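Local coordinates for probable ribosomal RNA small subunit methyltransferase from Thermus thermophilus, a protein that transfers a methyl group from S-adenosylmethionine to the N2 amino group of a guanine in the 16S rRNA of the small ribosomal subunit, in two crystal structures: PDB 3DMH (chain A, 1.55 Å), residues Tyr198-Leu203 and Ala242-Leu247; PDB 3DMG (chain B, 1.55 Å), residues Tyr198-Leu203 and Ala242-Leu247. One frame, after least-squares fit of the local backbone (RMSD 0.06 Å); residues are numbered along the deposited sequences.

Structure 1 (3DMH). With SAM (S-adenosylmethionine), chain C.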
loop_
_atom_site.group_PDB
_atom_site.type_symbol
_atom_site.label_atom_id
_atom_site.label_comp_id
_atom_site.label_asym_id
_atom_site.label_seq_id
_atom_site.Cartn_x
_atom_site.Cartn_y
_atom_site.Cartn_z
ATOM N N TYR A 198 20.865 3.007 -11.831
ATOM C CA TYR A 198 19.632 2.216 -11.742
ATOM C C TYR A 198 18.525 2.877 -12.545
ATOM O O TYR A 198 18.426 4.104 -12.586
ATOM C CB TYR A 198 19.184 2.058 -10.281
ATOM C CG TYR A 198 20.216 1.381 -9.415
ATOM C CD1 TYR A 198 20.238 -0.008 -9.271
ATOM C CD2 TYR A 198 21.206 2.124 -8.778
ATOM C CE1 TYR A 198 21.205 -0.630 -8.492
ATOM C CE2 TYR A 198 22.175 1.512 -8.008
ATOM C CZ TYR A 198 22.177 0.139 -7.872
ATOM O OH TYR A 198 23.148 -0.457 -7.102
ATOM N N THR A 199 17.689 2.061 -13.187
ATOM C CA THR A 199 16.463 2.562 -13.788
ATOM C C THR A 199 15.304 1.929 -13.054
ATOM O O THR A 199 15.068 0.726 -13.176
ATOM C CB THR A 199 16.367 2.244 -15.286
ATOM O OG1 THR A 199 17.476 2.854 -15.963
ATOM C CG2 THR A 199 15.081 2.803 -15.866
ATOM N N PHE A 200 14.592 2.754 -12.303
ATOM C CA PHE A 200 13.405 2.296 -11.587
ATOM C C PHE A 200 12.155 2.373 -12.454
ATOM O O PHE A 200 12.024 3.241 -13.323
ATOM C CB PHE A 200 13.227 3.070 -10.287
ATOM C CG PHE A 200 14.365 2.896 -9.326
ATOM C CD1 PHE A 200 14.430 1.786 -8.492
ATOM C CD2 PHE A 200 15.394 3.830 -9.273
ATOM C CE1 PHE A 200 15.489 1.618 -7.603
ATOM C CE2 PHE A 200 16.465 3.674 -8.398
ATOM C CZ PHE A 200 16.511 2.565 -7.549
ATOM N N HIS A 201 11.234 1.446 -12.204
ATOM C CA HIS A 201 10.000 1.330 -12.968
ATOM C C HIS A 201 8.893 1.218 -11.965
ATOM O O HIS A 201 9.009 0.476 -10.993
ATOM C CB HIS A 201 10.008 0.070 -13.815
ATOM C CG HIS A 201 10.900 0.163 -15.008
ATOM N ND1 HIS A 201 12.274 0.042 -14.935
ATOM C CD2 HIS A 201 10.615 0.407 -16.309
ATOM C CE1 HIS A 201 12.791 0.184 -16.144
ATOM N NE2 HIS A 201 11.806 0.409 -16.994
ATOM N N HIS A 202 7.827 1.963 -12.191
ATOM C CA HIS A 202 6.695 1.872 -11.274
ATOM C C HIS A 202 5.356 2.240 -11.872
ATOM O O HIS A 202 5.251 2.997 -12.852
ATOM C CB HIS A 202 6.968 2.676 -9.996
ATOM C CG HIS A 202 7.149 4.138 -10.231
ATOM N ND1 HIS A 202 6.094 4.978 -10.520
ATOM C CD2 HIS A 202 8.261 4.912 -10.226
ATOM C CE1 HIS A 202 6.549 6.207 -10.679
ATOM N NE2 HIS A 202 7.859 6.194 -10.509
ATOM N N LEU A 203 4.327 1.655 -11.257
ATOM C CA LEU A 203 2.940 1.963 -11.545
ATOM C C LEU A 203 2.495 3.170 -10.712
ATOM O O LEU A 203 3.264 3.665 -9.862
ATOM C CB LEU A 203 2.068 0.736 -11.234
ATOM C CG LEU A 203 2.266 -0.468 -12.158
ATOM C CD1 LEU A 203 1.676 -1.713 -11.486
ATOM C CD2 LEU A 203 1.587 -0.243 -13.491
ATOM N N ALA A 242 9.284 -2.560 0.873
ATOM C CA ALA A 242 10.314 -2.403 -0.183
ATOM C C ALA A 242 9.952 -1.391 -1.270
ATOM O O ALA A 242 10.855 -0.878 -1.972
ATOM C CB ALA A 242 10.678 -3.783 -0.824
ATOM N N GLY A 243 8.667 -1.082 -1.443
ATOM C CA GLY A 243 8.275 -0.152 -2.504
ATOM C C GLY A 243 8.719 -0.606 -3.886
ATOM O O GLY A 243 8.761 -1.817 -4.138
ATOM N N TYR A 244 9.044 0.336 -4.782
ATOM C CA TYR A 244 9.570 -0.056 -6.115
ATOM C C TYR A 244 11.071 -0.423 -6.101
ATOM O O TYR A 244 11.661 -0.710 -7.143
ATOM C CB TYR A 244 9.280 1.008 -7.179
ATOM C CG TYR A 244 9.890 2.337 -6.873
ATOM C CD1 TYR A 244 11.270 2.550 -6.988
ATOM C CD2 TYR A 244 9.083 3.397 -6.477
ATOM C CE1 TYR A 244 11.822 3.799 -6.708
ATOM C CE2 TYR A 244 9.624 4.649 -6.208
ATOM C CZ TYR A 244 10.981 4.832 -6.304
ATOM O OH TYR A 244 11.495 6.061 -6.010
ATOM N N GLY A 245 11.680 -0.414 -4.914
ATOM C CA GLY A 245 13.027 -0.936 -4.764
ATOM C C GLY A 245 14.193 0.009 -4.572
ATOM O O GLY A 245 15.328 -0.376 -4.847
ATOM N N ALA A 246 13.939 1.209 -4.039
ATOM C CA ALA A 246 15.044 2.165 -3.810
ATOM C C ALA A 246 16.164 1.580 -2.943
ATOM O O ALA A 246 17.337 1.843 -3.192
ATOM C CB ALA A 246 14.532 3.474 -3.218
ATOM N N LEU A 247 15.807 0.779 -1.936
ATOM C CA LEU A 247 16.818 0.060 -1.124
ATOM C C LEU A 247 17.144 -1.315 -1.707
ATOM O O LEU A 247 18.293 -1.764 -1.684
ATOM C CB LEU A 247 16.357 -0.101 0.330
ATOM C CG LEU A 247 15.945 1.179 1.060
ATOM C CD1 LEU A 247 15.476 0.886 2.480
ATOM C CD2 LEU A 247 17.082 2.211 1.090
HETATM N N SAM C . 11.573 1.162 0.671
HETATM C CA SAM C . 10.947 2.103 -0.321
HETATM C C SAM C . 11.836 3.318 -0.473
HETATM O O SAM C . 12.732 3.448 0.372
HETATM O OXT SAM C . 11.618 4.131 -1.387
HETATM C CB SAM C . 9.565 2.566 0.145
HETATM C CG SAM C . 9.526 3.298 1.489
HETATM S SD SAM C . 7.849 3.903 1.869
HETATM C CE SAM C . 8.203 5.235 3.051
HETATM C "C5'" SAM C . 7.123 2.665 2.983
HETATM C "C4'" SAM C . 6.642 1.429 2.240
HETATM O "O4'" SAM C . 6.013 0.622 3.232
HETATM C "C3'" SAM C . 5.619 1.697 1.127
HETATM O "O3'" SAM C . 6.032 1.140 -0.114
HETATM C "C2'" SAM C . 4.337 1.056 1.669
HETATM O "O2'" SAM C . 3.439 0.572 0.689
HETATM C "C1'" SAM C . 4.954 -0.024 2.555
HETATM N N9 SAM C . 3.994 -0.555 3.504
HETATM C C8 SAM C . 2.924 0.089 4.122
HETATM N N7 SAM C . 2.308 -0.781 4.960
HETATM C C5 SAM C . 2.972 -1.987 4.863
HETATM C C6 SAM C . 2.773 -3.245 5.443
HETATM N N6 SAM C . 1.751 -3.474 6.278
HETATM N N1 SAM C . 3.653 -4.250 5.114
HETATM C C2 SAM C . 4.692 -4.046 4.233
HETATM N N3 SAM C . 4.878 -2.823 3.598
HETATM C C4 SAM C . 4.026 -1.830 3.939
HETATM O O HOH W 1 11.465 -0.524 -9.922
#
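Tyr-244 CG sits between its own backbone N and carbonyl carbon (chi1 60°), and Phe-200, CG anti to its carbonyl carbon, turns its ring to meet the tyrosine. Tyr-244 presents an edge to the Phe-200 face in an offset edge-to-face pair, planes at 62°, with Phe-200 CD1 3.6 Å from Tyr-244 CD1. His-202 packs CB to CB against Tyr-244 at 4.0 Å, completing an aromatic cluster. Tyr-244 OH is hydrogen-bonded to Ser-208 O, and His-202 NE2 to Gly-210 N. Water 1 links His-201 N to Tyr-244 O. The cluster joins strand 196-202, half of a hairpin, to the glycine-rich loop after strand 236-240 of the Rossmann-like methyltransferase domain. Behind it, that loop lines the S-adenosylmethionine pocket: Gly-243 CA lies 3.5 Å from SAM O3', and Ala-246 CB 3.5 Å from SAM OXT.

Structure 2 (3DMG). With SAH (S-adenosyl-L-homocysteine), chain D.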
loop_
_atom_site.group_PDB
_atom_site.type_symbol
_atom_site.label_atom_id
_atom_site.label_comp_id
_atom_site.label_asym_id
_atom_site.label_seq_id
_atom_site.Cartn_x
_atom_site.Cartn_y
_atom_site.Cartn_z
ATOM N N TYR B 198 20.933 3.018 -11.936
ATOM C CA TYR B 198 19.696 2.235 -11.825
ATOM C C TYR B 198 18.582 2.893 -12.617
ATOM O O TYR B 198 18.497 4.119 -12.654
ATOM C CB TYR B 198 19.246 2.127 -10.356
ATOM C CG TYR B 198 20.271 1.462 -9.478
ATOM C CD1 TYR B 198 20.264 0.080 -9.286
ATOM C CD2 TYR B 198 21.274 2.208 -8.864
ATOM C CE1 TYR B 198 21.232 -0.542 -8.501
ATOM C CE2 TYR B 198 22.239 1.601 -8.077
ATOM C CZ TYR B 198 22.211 0.226 -7.898
ATOM O OH TYR B 198 23.190 -0.367 -7.118
ATOM N N THR B 199 17.730 2.086 -13.242
ATOM C CA THR B 199 16.490 2.593 -13.820
ATOM C C THR B 199 15.319 1.958 -13.086
ATOM O O THR B 199 15.087 0.745 -13.191
ATOM C CB THR B 199 16.367 2.318 -15.326
ATOM O OG1 THR B 199 17.462 2.936 -16.013
ATOM C CG2 THR B 199 15.058 2.899 -15.863
ATOM N N PHE B 200 14.600 2.787 -12.340
ATOM C CA PHE B 200 13.454 2.310 -11.574
ATOM C C PHE B 200 12.213 2.351 -12.422
ATOM O O PHE B 200 12.073 3.203 -13.298
ATOM C CB PHE B 200 13.293 3.129 -10.299
ATOM C CG PHE B 200 14.428 2.946 -9.332
ATOM C CD1 PHE B 200 14.497 1.812 -8.519
ATOM C CD2 PHE B 200 15.448 3.891 -9.258
ATOM C CE1 PHE B 200 15.553 1.633 -7.636
ATOM C CE2 PHE B 200 16.511 3.722 -8.386
ATOM C CZ PHE B 200 16.561 2.590 -7.565
ATOM N N HIS B 201 11.314 1.411 -12.154
ATOM C CA HIS B 201 10.052 1.325 -12.881
ATOM C C HIS B 201 8.916 1.217 -11.895
ATOM O O HIS B 201 9.007 0.488 -10.920
ATOM C CB HIS B 201 10.036 0.090 -13.760
ATOM C CG HIS B 201 10.948 0.184 -14.941
ATOM N ND1 HIS B 201 12.322 0.087 -14.838
ATOM C CD2 HIS B 201 10.681 0.378 -16.252
ATOM C CE1 HIS B 201 12.856 0.208 -16.040
ATOM N NE2 HIS B 201 11.884 0.396 -16.913
ATOM N N HIS B 202 7.834 1.933 -12.158
ATOM C CA HIS B 202 6.707 1.881 -11.224
ATOM C C HIS B 202 5.364 2.243 -11.828
ATOM O O HIS B 202 5.267 3.000 -12.804
ATOM C CB HIS B 202 6.978 2.735 -9.977
ATOM C CG HIS B 202 7.127 4.190 -10.268
ATOM N ND1 HIS B 202 6.048 4.996 -10.556
ATOM C CD2 HIS B 202 8.221 4.982 -10.337
ATOM C CE1 HIS B 202 6.471 6.224 -10.791
ATOM N NE2 HIS B 202 7.784 6.244 -10.662
ATOM N N LEU B 203 4.334 1.664 -11.226
ATOM C CA LEU B 203 2.943 1.979 -11.509
ATOM C C LEU B 203 2.499 3.171 -10.653
ATOM O O LEU B 203 3.251 3.644 -9.782
ATOM C CB LEU B 203 2.083 0.741 -11.197
ATOM C CG LEU B 203 2.246 -0.416 -12.182
ATOM C CD1 LEU B 203 1.664 -1.679 -11.530
ATOM C CD2 LEU B 203 1.525 -0.128 -13.466
ATOM N N ALA B 242 9.267 -2.542 0.841
ATOM C CA ALA B 242 10.291 -2.396 -0.223
ATOM C C ALA B 242 9.925 -1.381 -1.304
ATOM O O ALA B 242 10.815 -0.863 -1.988
ATOM C CB ALA B 242 10.649 -3.774 -0.852
ATOM N N GLY B 243 8.637 -1.068 -1.465
ATOM C CA GLY B 243 8.247 -0.148 -2.529
ATOM C C GLY B 243 8.714 -0.622 -3.895
ATOM O O GLY B 243 8.773 -1.832 -4.142
ATOM N N TYR B 244 9.031 0.320 -4.782
ATOM C CA TYR B 244 9.552 -0.062 -6.120
ATOM C C TYR B 244 11.033 -0.465 -6.088
ATOM O O TYR B 244 11.607 -0.798 -7.130
ATOM C CB TYR B 244 9.288 1.018 -7.190
ATOM C CG TYR B 244 9.912 2.345 -6.879
ATOM C CD1 TYR B 244 11.294 2.540 -6.964
ATOM C CD2 TYR B 244 9.105 3.425 -6.508
ATOM C CE1 TYR B 244 11.854 3.788 -6.681
ATOM C CE2 TYR B 244 9.642 4.662 -6.227
ATOM C CZ TYR B 244 11.016 4.832 -6.294
ATOM O OH TYR B 244 11.570 6.065 -5.992
ATOM N N GLY B 245 11.637 -0.445 -4.898
ATOM C CA GLY B 245 12.998 -0.983 -4.720
ATOM C C GLY B 245 14.164 -0.020 -4.563
ATOM O O GLY B 245 15.311 -0.394 -4.863
ATOM N N ALA B 246 13.904 1.179 -4.038
ATOM C CA ALA B 246 14.999 2.155 -3.856
ATOM C C ALA B 246 16.110 1.575 -2.972
ATOM O O ALA B 246 17.286 1.851 -3.200
ATOM C CB ALA B 246 14.467 3.460 -3.285
ATOM N N LEU B 247 15.748 0.784 -1.963
ATOM C CA LEU B 247 16.778 0.119 -1.146
ATOM C C LEU B 247 17.121 -1.266 -1.717
ATOM O O LEU B 247 18.277 -1.710 -1.664
ATOM C CB LEU B 247 16.300 -0.028 0.302
ATOM C CG LEU B 247 15.845 1.236 1.029
ATOM C CD1 LEU B 247 15.446 0.911 2.458
ATOM C CD2 LEU B 247 16.943 2.284 1.030
HETATM N N SAH D . 11.556 1.165 0.688
HETATM C CA SAH D . 10.948 2.102 -0.317
HETATM C CB SAH D . 9.543 2.560 0.095
HETATM C CG SAH D . 9.447 3.174 1.486
HETATM S SD SAH D . 7.836 3.928 1.837
HETATM C C SAH D . 11.829 3.331 -0.479
HETATM O O SAH D . 12.688 3.504 0.394
HETATM O OXT SAH D . 11.633 4.092 -1.425
HETATM C "C5'" SAH D . 7.102 2.683 2.952
HETATM C "C4'" SAH D . 6.596 1.445 2.207
HETATM O "O4'" SAH D . 5.998 0.642 3.224
HETATM C "C3'" SAH D . 5.570 1.704 1.084
HETATM O "O3'" SAH D . 6.013 1.132 -0.135
HETATM C "C2'" SAH D . 4.324 1.030 1.670
HETATM O "O2'" SAH D . 3.413 0.566 0.699
HETATM C "C1'" SAH D . 4.952 -0.024 2.565
HETATM N N9 SAH D . 3.996 -0.588 3.505
HETATM C C8 SAH D . 2.941 0.054 4.112
HETATM N N7 SAH D . 2.316 -0.850 4.909
HETATM C C5 SAH D . 2.978 -2.040 4.823
HETATM C C6 SAH D . 2.748 -3.296 5.392
HETATM N N6 SAH D . 1.701 -3.528 6.213
HETATM N N1 SAH D . 3.651 -4.294 5.064
HETATM C C2 SAH D . 4.701 -4.102 4.192
HETATM N N3 SAH D . 4.898 -2.876 3.583
HETATM C C4 SAH D . 4.041 -1.873 3.924
HETATM O O HOH W 2 11.491 -0.493 -9.950
#
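Tyr-244 CG stands between the backbone N and the carbonyl carbon (chi1 60°), while Phe-200 has CG anti to its carbonyl carbon, and these rotations bring the two rings together. The edge of Tyr-244 is directed at the face of Phe-200, an offset edge-to-face pair with planes at 60°; Phe-200 CD1 comes within 3.6 Å of Tyr-244 CD1. His-202 CB rests 4.0 Å from Tyr-244 CB and brings the third ring into the aromatic cluster. The polar ends are tied down beyond it by hydrogen bonds, Tyr-244 OH to Ser-208 O and His-202 NE2 to Gly-210 N. Water 2 links His-201 N to Tyr-244 O, bridging strand and loop. On the cofactor side, S-adenosyl-L-homocysteine lies along the loop, with SAH O3' 3.5 Å from Gly-243 CA and SAH OXT 3.4 Å from Ala-246 CB.

Comparison
Strand and loop superpose within the error, and Phe-200(A), His-202(A) and Tyr-244(A) keep their places with their counterparts in chain B. The bond from His-202(A) ND1 to Leu-203(A) O recurs between His-202(B) ND1 and Leu-203(B) O, 3.2 Å in each, and waters 1 and 2 occupy one site. What changes is the bound group: S-adenosylmethionine in structure 1, S-adenosyl-L-homocysteine in structure 2. Both fill the same place and touch the same four residues, Ala-242(A), Gly-243(A), Ala-246(A) and Leu-247(A) or their counterparts Ala-242(B), Gly-243(B), Ala-246(B) and Leu-247(B). Round the ligand the CA atoms of these four coincide within the error, and the side chain of Leu-247(A) keeps its place with that of Leu-247(B). The chemical difference is one methyl group. SAM carries CE on a three-bonded sulfonium SD, formally positive; in SAH the sulfur SD is a neutral thioether with two carbon neighbours, CG and C5'. Absent from structure 2, therefore, are the methyl to be transferred and the positive charge that activates it for attack, the neutral thioether being the leaving group.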